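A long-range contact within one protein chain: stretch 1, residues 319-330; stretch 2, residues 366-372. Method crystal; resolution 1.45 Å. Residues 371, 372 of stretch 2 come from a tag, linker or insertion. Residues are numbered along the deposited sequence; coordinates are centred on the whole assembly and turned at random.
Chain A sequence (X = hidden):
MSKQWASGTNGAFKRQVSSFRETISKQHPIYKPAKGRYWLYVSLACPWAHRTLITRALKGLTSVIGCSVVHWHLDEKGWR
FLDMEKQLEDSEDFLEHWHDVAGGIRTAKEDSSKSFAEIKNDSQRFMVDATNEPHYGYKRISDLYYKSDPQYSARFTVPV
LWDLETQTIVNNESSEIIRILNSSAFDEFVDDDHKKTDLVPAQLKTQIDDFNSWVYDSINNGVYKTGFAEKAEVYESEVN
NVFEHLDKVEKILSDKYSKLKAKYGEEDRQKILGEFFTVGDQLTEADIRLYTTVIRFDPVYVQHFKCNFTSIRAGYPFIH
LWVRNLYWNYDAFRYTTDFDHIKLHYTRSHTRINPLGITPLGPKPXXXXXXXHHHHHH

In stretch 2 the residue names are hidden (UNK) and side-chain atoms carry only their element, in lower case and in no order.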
# COMPACT_ATOMS: atom_id res chain seq x y z
N ILE A 319 -4.57 19.20 -1.93
CA ILE A 319 -3.17 18.84 -2.15
C ILE A 319 -2.98 18.20 -3.53
O ILE A 319 -1.98 18.47 -4.21
CB ILE A 319 -2.66 17.93 -1.02
CG1 ILE A 319 -2.70 18.59 0.37
CG2 ILE A 319 -1.26 17.45 -1.33
CD1 ILE A 319 -2.37 17.68 1.54
N HIS A 320 -3.90 17.33 -3.94
CA HIS A 320 -3.76 16.66 -5.21
C HIS A 320 -3.79 17.67 -6.39
O HIS A 320 -3.05 17.51 -7.37
CB HIS A 320 -4.86 15.59 -5.35
CG HIS A 320 -4.69 14.68 -6.53
ND1 HIS A 320 -5.77 14.20 -7.23
CD2 HIS A 320 -3.60 14.12 -7.11
CE1 HIS A 320 -5.36 13.39 -8.17
NE2 HIS A 320 -4.04 13.32 -8.14
N LEU A 321 -4.66 18.67 -6.32
CA LEU A 321 -4.69 19.69 -7.36
C LEU A 321 -3.40 20.51 -7.36
O LEU A 321 -2.78 20.70 -8.42
CB LEU A 321 -5.90 20.57 -7.11
CG LEU A 321 -6.03 21.76 -8.06
CD1 LEU A 321 -6.26 21.32 -9.44
CD2 LEU A 321 -7.19 22.63 -7.54
N TRP A 322 -2.94 20.89 -6.16
CA TRP A 322 -1.73 21.67 -6.02
C TRP A 322 -0.50 20.93 -6.56
O TRP A 322 0.34 21.53 -7.24
CB TRP A 322 -1.62 22.05 -4.54
CG TRP A 322 -0.28 22.57 -4.09
CD1 TRP A 322 0.15 23.88 -4.08
CD2 TRP A 322 0.81 21.80 -3.59
NE1 TRP A 322 1.42 23.93 -3.61
CE2 TRP A 322 1.86 22.67 -3.30
CE3 TRP A 322 1.01 20.42 -3.37
CZ2 TRP A 322 3.08 22.24 -2.78
CZ3 TRP A 322 2.18 19.99 -2.86
CH2 TRP A 322 3.22 20.88 -2.58
N VAL A 323 -0.35 19.63 -6.27
CA VAL A 323 0.87 18.95 -6.65
C VAL A 323 0.85 18.66 -8.15
O VAL A 323 1.91 18.67 -8.79
CB VAL A 323 1.10 17.68 -5.78
CG1 VAL A 323 0.20 16.50 -6.23
CG2 VAL A 323 2.51 17.20 -5.89
N ARG A 324 -0.33 18.38 -8.70
CA ARG A 324 -0.44 18.18 -10.14
C ARG A 324 -0.17 19.47 -10.89
O ARG A 324 0.48 19.43 -11.94
CB ARG A 324 -1.83 17.63 -10.52
CG ARG A 324 -1.93 16.16 -10.16
CD ARG A 324 -3.31 15.64 -10.53
NE ARG A 324 -4.38 16.29 -9.78
CZ ARG A 324 -5.66 16.23 -10.14
NH1 ARG A 324 -6.00 15.60 -11.24
NH2 ARG A 324 -6.58 16.84 -9.40
N ASN A 325 -0.62 20.61 -10.35
CA ASN A 325 -0.32 21.89 -11.00
C ASN A 325 1.20 22.10 -11.06
O ASN A 325 1.75 22.49 -12.10
CB ASN A 325 -0.98 23.06 -10.26
CG ASN A 325 -0.68 24.41 -10.92
OD1 ASN A 325 -0.83 24.56 -12.12
ND2 ASN A 325 -0.28 25.37 -10.12
N LEU A 326 1.90 21.83 -9.95
CA LEU A 326 3.36 22.00 -9.93
C LEU A 326 4.03 21.04 -10.90
O LEU A 326 4.89 21.43 -11.69
CB LEU A 326 3.91 21.88 -8.52
CG LEU A 326 3.44 22.93 -7.53
CD1 LEU A 326 3.95 22.63 -6.17
CD2 LEU A 326 3.88 24.34 -7.96
N TYR A 327 3.65 19.76 -10.83
CA TYR A 327 4.33 18.79 -11.66
C TYR A 327 4.12 19.08 -13.14
O TYR A 327 5.07 19.08 -13.90
CB TYR A 327 3.77 17.38 -11.32
CG TYR A 327 4.38 16.30 -12.23
CD1 TYR A 327 5.55 15.66 -11.86
CD2 TYR A 327 3.80 15.95 -13.45
CE1 TYR A 327 6.15 14.74 -12.66
CE2 TYR A 327 4.39 15.02 -14.23
CZ TYR A 327 5.57 14.44 -13.86
OH TYR A 327 6.14 13.48 -14.62
N TRP A 328 2.87 19.26 -13.57
CA TRP A 328 2.60 19.34 -15.01
C TRP A 328 2.92 20.68 -15.60
O TRP A 328 3.23 20.76 -16.80
CB TRP A 328 1.17 18.97 -15.33
CG TRP A 328 0.85 17.51 -15.03
CD1 TRP A 328 0.14 17.04 -13.98
CD2 TRP A 328 1.23 16.36 -15.81
NE1 TRP A 328 0.05 15.65 -14.02
CE2 TRP A 328 0.72 15.20 -15.13
CE3 TRP A 328 1.98 16.18 -16.99
CZ2 TRP A 328 0.89 13.92 -15.65
CZ3 TRP A 328 2.16 14.90 -17.49
CH2 TRP A 328 1.62 13.79 -16.82
N ASN A 329 2.82 21.73 -14.80
CA ASN A 329 2.83 23.08 -15.35
C ASN A 329 4.14 23.81 -15.10
O ASN A 329 4.33 24.91 -15.65
CB ASN A 329 1.64 23.92 -14.89
CG ASN A 329 0.35 23.42 -15.48
OD1 ASN A 329 0.35 23.04 -16.67
ND2 ASN A 329 -0.72 23.38 -14.70
N TYR A 330 5.07 23.24 -14.33
CA TYR A 330 6.37 23.85 -14.06
C TYR A 330 7.48 22.86 -14.41
O TYR A 330 7.64 21.84 -13.72
CB TYR A 330 6.48 24.24 -12.60
CG TYR A 330 5.55 25.34 -12.19
CD1 TYR A 330 4.21 25.16 -12.05
CD2 TYR A 330 6.07 26.62 -11.94
CE1 TYR A 330 3.36 26.20 -11.68
CE2 TYR A 330 5.24 27.64 -11.56
CZ TYR A 330 3.91 27.46 -11.44
OH TYR A 330 3.08 28.51 -11.07
N UNK A 366 1.96 7.03 -11.92
CA UNK A 366 2.73 7.64 -10.82
C UNK A 366 2.12 8.96 -10.36
O UNK A 366 2.09 9.27 -9.15
o UNK A 366 4.73 5.54 -10.85
o UNK A 366 5.64 6.49 -12.53
c UNK A 366 4.92 6.55 -11.54
c UNK A 366 4.20 7.84 -11.26
N UNK A 367 1.72 9.81 -11.30
CA UNK A 367 0.98 11.03 -10.99
C UNK A 367 -0.13 11.20 -12.04
O UNK A 367 0.13 11.11 -13.24
c UNK A 367 2.74 12.41 -12.29
c UNK A 367 1.20 13.55 -10.62
c UNK A 367 0.66 13.58 -9.29
c UNK A 367 1.93 12.26 -11.00
N UNK A 368 -1.34 11.45 -11.59
CA UNK A 368 -2.45 11.57 -12.53
C UNK A 368 -2.36 12.88 -13.30
O UNK A 368 -1.81 13.88 -12.79
c UNK A 368 -6.97 8.77 -9.13
c UNK A 368 -3.77 11.49 -11.80
c UNK A 368 -4.14 10.11 -11.19
n UNK A 368 -7.66 9.85 -8.76
n UNK A 368 -7.28 7.58 -8.58
c UNK A 368 -5.58 10.15 -10.66
n UNK A 368 -5.97 8.89 -10.02
N UNK A 369 -2.86 12.89 -14.53
CA UNK A 369 -2.96 14.13 -15.29
C UNK A 369 -3.88 15.10 -14.58
O UNK A 369 -4.76 14.72 -13.81
c UNK A 369 -4.33 12.48 -16.29
c UNK A 369 -3.60 13.67 -16.62
c UNK A 369 -3.48 11.76 -15.22
N UNK A 370 -3.70 16.39 -14.89
CA UNK A 370 -4.57 17.40 -14.30
C UNK A 370 -5.76 17.59 -15.23
O UNK A 370 -5.78 18.48 -16.10
c UNK A 370 -4.49 19.78 -13.23
c UNK A 370 -5.38 19.24 -12.10
c UNK A 370 -3.79 18.70 -14.05
c UNK A 370 -3.46 20.78 -12.72
N UNK A 371 -6.73 16.73 -15.08
CA UNK A 371 -7.95 16.75 -15.86
C UNK A 371 -8.90 17.79 -15.31
O UNK A 371 -9.24 17.74 -14.13
c UNK A 371 -9.79 14.90 -16.56
c UNK A 371 -10.28 13.54 -16.07
c UNK A 371 -9.38 14.75 -17.97
c UNK A 371 -8.60 15.37 -15.73
N UNK A 372 -9.36 18.70 -16.18
CA UNK A 372 -10.31 19.77 -15.81
C UNK A 372 -11.76 19.33 -16.06
O UNK A 372 -12.08 18.87 -17.17
c UNK A 372 -8.78 21.70 -16.41
c UNK A 372 -10.07 21.05 -16.62
c UNK A 372 -8.66 23.00 -17.18
o UNK A 372 -9.70 23.51 -17.69
o UNK A 372 -7.53 23.51 -17.28
O HOH W 1 -2.07 11.35 -8.87
O HOH W 2 -8.61 15.76 -12.21

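Position 366 carries two side-chain carbons, the second bearing two oxygens, a short carboxylate. It lies beyond reach of the helix of stretch 1, which begins earlier in the chain, and touches nothing on it. The residue is Asp366.

At position 367 there are four side-chain carbons and no heteroatom. The chain forks at its first carbon, one arm being a single methyl and the other two carbons long. CA-to-CB points toward the helix, and the side chain settles among Val323, Arg324, Tyr327 and Trp328. A fork at CB with unequal arms identifies Ile367. Its CG2 lies over the face of the Tyr327 ring, 3.8 Å from the ring centroid and 15° off the normal, a CH-pi contact, while its CD1 comes within 3.8 Å of Arg324 CG and 4.3 Å of Val323 CG1.

Position 368 shows three carbons in line, a nitrogen, and then a carbon carrying two more nitrogens: a guanidinium at the end of an extended chain. CA-to-CB runs sideways, and the side chain passes the edge of the His320 ring. This is Arg368, whose CD stands 4.1 Å from His320 CE1. Its backbone does more. Trp328 NE1 donates a hydrogen bond to Arg368 O at 2.8 Å, and a water accepts from Arg368 N (2.8 Å) while also hydrogen-bonding to His320 NE2 (2.9 Å).

At position 369, three carbons close a ring onto the backbone nitrogen, which defines Pro369. Its CA-to-CB bond points away from the helix, yet the backbone stays close: CA is 3.6 Å from Trp328 NE1, and Pro369 O accepts a hydrogen bond from Arg324 NH1 at 3.0 Å, near the plane of the guanidinium.

Position 370 again has four carbons, but the fork comes at the second, giving two equal methyl arms. CA-to-CB points sideways, and the end of the side chain comes nearer to the helix, reaching Leu321, Arg324 and Asn325. The residue is Leu370. Its CD1 packs 3.5 Å from Leu321 CD1 and lies over one face of the Arg324 guanidinium, 3.6 Å from CZ of Arg324; its CD2 is 3.7 Å from Asn325 N.

Position 371, from the tag, has the same four-carbon pattern forked at the second carbon, but its end leads away from the helix. It is Leu371, linked to Arg324 through a water that accepts from Arg324 NH1 (2.8 Å) and donates to Leu371 O (2.8 Å).

Position 372, also from the tag, has three carbons, the last bearing two oxygens. It makes no contact with the helix and is Glu372.

The contact combines two apolar anchors with backbone carbonyls held by helix side chains. Ile367 and Leu370 bury the most surface on their strand-free segment, while Arg324 and Trp328, one helical turn apart, donate to successive carbonyls between those anchors. Arg324 NE also donates to His320 O at 3.0 Å, within the helix, while Arg324 NH1 donates to Pro369 O and to the water shared with Leu371 O.

Stretch 2, residues 366-372: DIRPLLE
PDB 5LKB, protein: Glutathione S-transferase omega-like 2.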